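Local coordinates for protein putative methyltransferase (Emericella variicolor, PDB 7DMB) that binds S-adenosyl-L-homocysteine and probably acts as a trans-acting methyltransferase that works with a polyketide synthase in calbistrin biosynthesis, at residues R123-A126 with M127-R131; R53-Q56 with S57-M61. One frame throughout, in Å; residues are numbered along the deposited sequence.

Contact 1 of 2, residues R123-A126 with M127-R131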
ATOM      1  N   ARG A 123       8.508 -10.734  27.349  1.00 14.60           N
ATOM      2  CA  ARG A 123       8.223 -10.248  26.000  1.00 15.04           C
ATOM      3  C   ARG A 123       6.756 -10.469  25.639  1.00 14.66           C
ATOM      4  O   ARG A 123       6.100  -9.589  25.063  1.00 12.47           O
ATOM      5  CB  ARG A 123       9.134 -10.939  24.989  1.00 13.28           C
ATOM      6  CG  ARG A 123      10.371 -10.130  24.594  1.00 17.60           C
ATOM      7  CD  ARG A 123      11.038 -10.720  23.367  1.00 15.91           C
ATOM      8  NE  ARG A 123      11.392 -12.118  23.592  1.00 18.63           N
ATOM      9  CZ  ARG A 123      12.545 -12.528  24.120  1.00 20.64           C
ATOM     10  NH1 ARG A 123      13.472 -11.650  24.464  1.00 20.34           N
ATOM     11  NH2 ARG A 123      12.772 -13.823  24.301  1.00 22.51           N
ATOM     12  N   LEU A 124       6.229 -11.649  25.962  1.00 13.46           N
ATOM     13  CA  LEU A 124       4.803 -11.883  25.780  1.00 18.37           C
ATOM     14  C   LEU A 124       3.977 -10.851  26.543  1.00 19.23           C
ATOM     15  O   LEU A 124       2.950 -10.369  26.043  1.00 15.58           O
ATOM     16  CB  LEU A 124       4.454 -13.301  26.233  1.00 18.81           C
ATOM     17  CG  LEU A 124       4.423 -14.419  25.186  1.00 23.84           C
ATOM     18  CD1 LEU A 124       3.844 -15.684  25.821  1.00 22.45           C
ATOM     19  CD2 LEU A 124       3.609 -14.018  23.940  1.00 19.21           C
ATOM     20  N   LYS A 125       4.426 -10.479  27.749  1.00 14.63           N
ATOM     21  CA  LYS A 125       3.701  -9.481  28.537  1.00 19.47           C
ATOM     22  C   LYS A 125       3.715  -8.119  27.854  1.00 16.45           C
ATOM     23  O   LYS A 125       2.695  -7.420  27.818  1.00 17.71           O
ATOM     24  CB  LYS A 125       4.302  -9.374  29.939  1.00 19.13           C
ATOM     25  CG  LYS A 125       3.580  -8.370  30.870  1.00 26.47           C
ATOM     26  CD  LYS A 125       4.556  -7.782  31.905  1.00 27.05           C
ATOM     27  CE  LYS A 125       3.839  -6.979  32.970  1.00 27.74           C
ATOM     28  NZ  LYS A 125       2.686  -7.743  33.518  1.00 27.66           N
ATOM     29  N   ALA A 126       4.867  -7.727  27.312  1.00 15.65           N
ATOM     30  CA  ALA A 126       4.957  -6.475  26.568  1.00 17.14           C
ATOM     31  C   ALA A 126       4.093  -6.505  25.307  1.00 18.10           C
ATOM     32  O   ALA A 126       3.388  -5.537  25.013  1.00 14.46           O
ATOM     33  CB  ALA A 126       6.421  -6.187  26.224  1.00 16.50           C
ATOM     34  N   MET A 127       4.124  -7.612  24.554  1.00 16.48           N
ATOM     35  CA  MET A 127       3.289  -7.704  23.364  1.00 16.61           C
ATOM     36  C   MET A 127       1.810  -7.557  23.715  1.00 18.02           C
ATOM     37  O   MET A 127       1.067  -6.844  23.030  1.00 18.95           O
ATOM     38  CB  MET A 127       3.549  -9.026  22.630  1.00 19.89           C
ATOM     39  CG  MET A 127       4.872  -9.086  21.829  1.00 16.13           C
ATOM     40  SD  MET A 127       5.485 -10.787  21.616  1.00 21.73           S
ATOM     41  CE  MET A 127       4.454 -11.332  20.273  1.00 21.00           C
ATOM     42  N   ASN A 128       1.372  -8.171  24.814  1.00 19.00           N
ATOM     43  CA  ASN A 128      -0.050  -8.100  25.139  1.00 21.65           C
ATOM     44  C   ASN A 128      -0.447  -6.738  25.690  1.00 22.08           C
ATOM     45  O   ASN A 128      -1.591  -6.301  25.485  1.00 22.06           O
ATOM     46  CB  ASN A 128      -0.411  -9.229  26.097  1.00 22.62           C
ATOM     47  CG  ASN A 128      -0.443 -10.572  25.389  1.00 26.07           C
ATOM     48  OD1 ASN A 128      -0.876 -10.655  24.240  1.00 27.41           O
ATOM     49  ND2 ASN A 128       0.037 -11.616  26.051  1.00 21.47           N
ATOM     50  N   GLU A 129       0.479  -6.057  26.368  1.00 16.68           N
ATOM     51  CA  GLU A 129       0.256  -4.673  26.766  1.00 23.04           C
ATOM     52  C   GLU A 129       0.093  -3.758  25.553  1.00 20.15           C
ATOM     53  O   GLU A 129      -0.659  -2.778  25.612  1.00 16.59           O
ATOM     54  CB  GLU A 129       1.420  -4.184  27.631  1.00 22.86           C
ATOM     55  CG  GLU A 129       1.169  -4.197  29.129  1.00 30.82           C
ATOM     56  CD  GLU A 129       2.420  -4.535  29.945  1.00 33.07           C
ATOM     57  OE1 GLU A 129       3.553  -4.212  29.496  1.00 31.84           O
ATOM     58  OE2 GLU A 129       2.263  -5.135  31.031  1.00 28.44           O
ATOM     59  N   MET A 130       0.805  -4.035  24.459  1.00 18.73           N
ATOM     60  CA  MET A 130       0.691  -3.170  23.290  1.00 17.74           C
ATOM     61  C   MET A 130      -0.636  -3.397  22.567  1.00 18.51           C
ATOM     62  O   MET A 130      -1.288  -2.435  22.135  1.00 17.16           O
ATOM     63  CB  MET A 130       1.884  -3.392  22.370  1.00 17.91           C
ATOM     64  CG  MET A 130       3.206  -2.981  23.023  1.00 21.91           C
ATOM     65  SD  MET A 130       4.512  -2.716  21.813  1.00 26.94           S
ATOM     66  CE  MET A 130       3.617  -1.722  20.635  1.00 24.74           C
ATOM     67  N   ARG A 131      -1.072  -4.655  22.471  1.00 14.50           N
ATOM     68  CA  ARG A 131      -2.399  -4.950  21.941  1.00 16.27           C
ATOM     69  C   ARG A 131      -3.482  -4.278  22.769  1.00 22.88           C
ATOM     70  O   ARG A 131      -4.378  -3.618  22.226  1.00 19.54           O
ATOM     71  CB  ARG A 131      -2.616  -6.456  21.902  1.00 11.86           C
ATOM     72  CG  ARG A 131      -1.567  -7.162  21.081  1.00 14.70           C
ATOM     73  CD  ARG A 131      -1.615  -8.650  21.302  1.00 17.55           C
ATOM     74  NE  ARG A 131      -2.812  -9.245  20.704  1.00 16.59           N
ATOM     75  CZ  ARG A 131      -3.403 -10.336  21.172  1.00 16.98           C
ATOM     76  NH1 ARG A 131      -2.913 -10.941  22.247  1.00 16.21           N
ATOM     77  NH2 ARG A 131      -4.475 -10.827  20.565  1.00 16.80           N
TER
HETATM   78  O   HOH W   1       4.585  -2.912  26.462  1.00 21.60           O
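K125 and E129, one helical turn apart, meet at the solvent-facing side of helix 120-134 in a long salt bridge, with K125 NZ 3.6 Å from E129 OE2. Much of the lysine chain lies against the carboxylate: CG, CD and CE all approach E129 OE2, which sits 3.1 Å from K125 CE. The lysine leaves the helix with CG anti to the backbone N (chi1 -178°) and stays near extended until a bend at its last torsion (chi4 49°), leaving CE, not NZ, as the atom nearest the acid. The other oxygen, E129 OE1, takes a weak bond from a water that also donates to A126 O at 3.2 Å. A126 O is therefore gripped twice, by the water and by M130 N at 3.0 Å.

Beneath these side chains runs regular i to i+4 hydrogen bonding. M127 N reaches R123 O at 2.8 Å, nearly straight, while N128 N bonds L124 O and E129 N bonds K125 O. On another side of the helix, R131 NH1 donates to N128 OD1 at 2.9 Å, the oxygen lying in the guanidinium plane. R131 also pairs with E144 and makes a cation-pi contact with W147, so it joins this helix to helix 140-157. L124 CD2 comes within 4.4 Å of M127 SD, and both side chains pack on W147 and Y150 of that same helix. R123 turns its guanidinium away from the turn, to a salt bridge with D120 and a hydrogen bond to Q72 of helix 56-79.

The chemistry is that of an amphipathic helix: methionines and leucine face neighbouring helices, the arginines bind both within this helix and on neighbouring ones, and the lysine-glutamate pair, long and near solvent, probably adds only modestly to helix stability.

Contact 2 of 2, residues R53-Q56 with S57-M61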
ATOM      1  N   ARG A  53      -0.840  13.925   9.394  1.00 20.54           N
ATOM      2  CA  ARG A  53      -0.420  14.176  10.770  1.00 20.17           C
ATOM      3  C   ARG A  53       1.039  13.761  10.929  1.00 24.31           C
ATOM      4  O   ARG A  53       1.621  13.097  10.060  1.00 21.71           O
ATOM      5  CB  ARG A  53      -1.311  13.419  11.762  1.00 19.35           C
ATOM      6  CG  ARG A  53      -1.215  11.915  11.565  1.00 20.89           C
ATOM      7  CD  ARG A  53      -1.951  11.098  12.602  1.00 23.47           C
ATOM      8  NE  ARG A  53      -1.811   9.679  12.289  1.00 19.41           N
ATOM      9  CZ  ARG A  53      -2.553   9.058  11.376  1.00 21.93           C
ATOM     10  NH1 ARG A  53      -3.482   9.743  10.702  1.00 16.63           N
ATOM     11  NH2 ARG A  53      -2.365   7.763  11.138  1.00 15.83           N
ATOM     12  N   GLU A  54       1.632  14.191  12.047  1.00 24.98           N
ATOM     13  CA  GLU A  54       2.914  13.654  12.485  1.00 25.85           C
ATOM     14  C   GLU A  54       2.696  12.230  12.969  1.00 21.85           C
ATOM     15  O   GLU A  54       1.744  11.955  13.698  1.00 25.05           O
ATOM     16  CB  GLU A  54       3.511  14.515  13.599  1.00 25.55           C
ATOM     17  CG  GLU A  54       5.028  14.533  13.640  1.00 31.82           C
ATOM     18  CD  GLU A  54       5.613  13.414  14.508  1.00 39.24           C
ATOM     19  OE1 GLU A  54       6.858  13.327  14.615  1.00 40.69           O
ATOM     20  OE2 GLU A  54       4.834  12.619  15.085  1.00 39.06           O
ATOM     21  N   SER A  55       3.554  11.311  12.551  1.00 19.86           N
ATOM     22  CA  SER A  55       3.261   9.902  12.772  1.00 20.44           C
ATOM     23  C   SER A  55       4.420   9.126  13.387  1.00 18.87           C
ATOM     24  O   SER A  55       4.358   7.894  13.437  1.00 18.77           O
ATOM     25  CB  SER A  55       2.838   9.251  11.455  1.00 15.23           C
ATOM     26  OG  SER A  55       3.925   9.182  10.561  1.00 17.97           O
ATOM     27  N   GLN A  56       5.461   9.809  13.863  1.00 18.72           N
ATOM     28  CA  GLN A  56       6.627   9.115  14.395  1.00 26.29           C
ATOM     29  C   GLN A  56       6.292   8.271  15.621  1.00 19.58           C
ATOM     30  O   GLN A  56       6.882   7.205  15.809  1.00 17.27           O
ATOM     31  CB  GLN A  56       7.726  10.127  14.714  1.00 25.13           C
ATOM     32  CG  GLN A  56       8.257  10.841  13.455  1.00 29.95           C
ATOM     33  CD  GLN A  56       8.812   9.879  12.404  1.00 29.47           C
ATOM     34  OE1 GLN A  56       8.405   9.911  11.235  1.00 29.04           O
ATOM     35  NE2 GLN A  56       9.751   9.025  12.814  1.00 22.46           N
ATOM     36  N   SER A  57       5.353   8.715  16.457  1.00 19.01           N
ATOM     37  CA  SER A  57       4.992   7.936  17.637  1.00 22.74           C
ATOM     38  C   SER A  57       4.366   6.601  17.251  1.00 21.26           C
ATOM     39  O   SER A  57       4.792   5.545  17.734  1.00 15.29           O
ATOM     40  CB  SER A  57       4.036   8.729  18.528  1.00 22.22           C
ATOM     41  OG  SER A  57       4.749   9.635  19.338  1.00 24.11           O
ATOM     42  N   GLU A  58       3.335   6.624  16.400  1.00 17.67           N
ATOM     43  CA  GLU A  58       2.677   5.368  16.049  1.00 18.15           C
ATOM     44  C   GLU A  58       3.599   4.461  15.243  1.00 16.17           C
ATOM     45  O   GLU A  58       3.527   3.236  15.387  1.00 15.86           O
ATOM     46  CB  GLU A  58       1.375   5.632  15.284  1.00 20.22           C
ATOM     47  CG  GLU A  58       1.526   6.296  13.920  1.00 16.13           C
ATOM     48  CD  GLU A  58       0.190   6.865  13.421  1.00 16.64           C
ATOM     49  OE1 GLU A  58      -0.200   7.939  13.893  1.00 20.31           O
ATOM     50  OE2 GLU A  58      -0.469   6.232  12.570  1.00 17.81           O
ATOM     51  N   GLN A  59       4.475   5.046  14.411  1.00 14.31           N
ATOM     52  CA  GLN A  59       5.454   4.269  13.643  1.00 18.23           C
ATOM     53  C   GLN A  59       6.456   3.567  14.549  1.00 13.31           C
ATOM     54  O   GLN A  59       6.902   2.453  14.246  1.00 15.61           O
ATOM     55  CB  GLN A  59       6.212   5.172  12.667  1.00 14.92           C
ATOM     56  CG  GLN A  59       5.443   5.601  11.419  1.00 17.28           C
ATOM     57  CD  GLN A  59       6.360   6.224  10.383  1.00 12.86           C
ATOM     58  OE1 GLN A  59       7.415   5.688  10.092  1.00 15.78           O
ATOM     59  NE2 GLN A  59       5.955   7.352   9.820  1.00 16.39           N
ATOM     60  N   GLU A  60       6.872   4.226  15.627  1.00 16.31           N
ATOM     61  CA  GLU A  60       7.765   3.596  16.598  1.00 16.08           C
ATOM     62  C   GLU A  60       7.030   2.601  17.479  1.00 14.69           C
ATOM     63  O   GLU A  60       7.629   1.617  17.925  1.00 12.81           O
ATOM     64  CB  GLU A  60       8.444   4.657  17.461  1.00 14.63           C
ATOM     65  CG  GLU A  60       9.453   5.486  16.692  1.00 18.31           C
ATOM     66  CD  GLU A  60       9.661   6.859  17.281  1.00 25.32           C
ATOM     67  OE1 GLU A  60       9.247   7.081  18.438  1.00 22.39           O
ATOM     68  OE2 GLU A  60      10.237   7.717  16.577  1.00 31.31           O
ATOM     69  N   MET A  61       5.741   2.839  17.744  1.00 13.58           N
ATOM     70  CA  MET A  61       4.937   1.820  18.408  1.00 14.42           C
ATOM     71  C   MET A  61       4.842   0.568  17.544  1.00 17.47           C
ATOM     72  O   MET A  61       4.973  -0.556  18.046  1.00 15.82           O
ATOM     73  CB  MET A  61       3.548   2.373  18.709  1.00 14.57           C
ATOM     74  CG  MET A  61       2.741   1.543  19.682  1.00 25.32           C
ATOM     75  SD  MET A  61       0.977   1.871  19.541  1.00 32.91           S
ATOM     76  CE  MET A  61       0.952   3.601  19.999  1.00 26.24           C
TER
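S55 occupies the N-cap position of helix 56-79, and the chain passes there from the extended backbone of R53 and E54 into helical geometry at Q56. The first turn closes with Q59 N to S55 O at 3.0 Å, followed by E60 N to Q56 O, also 3.0 Å. The cap serine's hydroxyl makes no capping bond; instead S55 OG accepts from Q59 NE2 at 2.8 Å, lying near the plane of that amide. E54 turns back so that its OE2 takes Q56 N from above the carboxylate plane, at 3.1 Å.

R53 and E58 cross at about a right angle and join in a side-on, two-nitrogen salt bridge. R53 NE meets E58 OE1 at 2.9 Å and R53 NH2 meets E58 OE2 at 2.8 Å, both on the syn side, somewhat out of the carboxylate plane, with the guanidinium and carboxylate planes only 19° apart. The glutamate's CG lies between its backbone N and carbonyl carbon (chi1 65°), which brings the extended side chain back toward R53. Both carboxylate oxygens have a second partner, Y138 OH for OE1 and W179 NE1 for OE2, which should further fix the buried acid.

The turn thus joins strand 50-51 to helix 56-79. W179 ties it to helix 172-181, Q59 bonds Q108 and the backbone of F372, and M61 packs against helix 120-134.

From the N terminus, the chain leaves strand 50-51, enters helix 56-79 through contact 2, passes helices 85-101 and 112-117, and reaches contact 1 within helix 120-134. Each contact is local, spanning about one helical turn, and neither closes a long loop; they follow in series without nesting or crossing. The centres of contact 1 and contact 2 lie about 19 Å apart. The two meet where M130 of contact 1 packs on M61 of contact 2, joining helices 120-134 and 56-79. Contact 1 extends the packing to helix 140-157, while contact 2 reaches helix 172-181 by a hydrogen bond to W179, and both lie away from the S-adenosyl-L-homocysteine site.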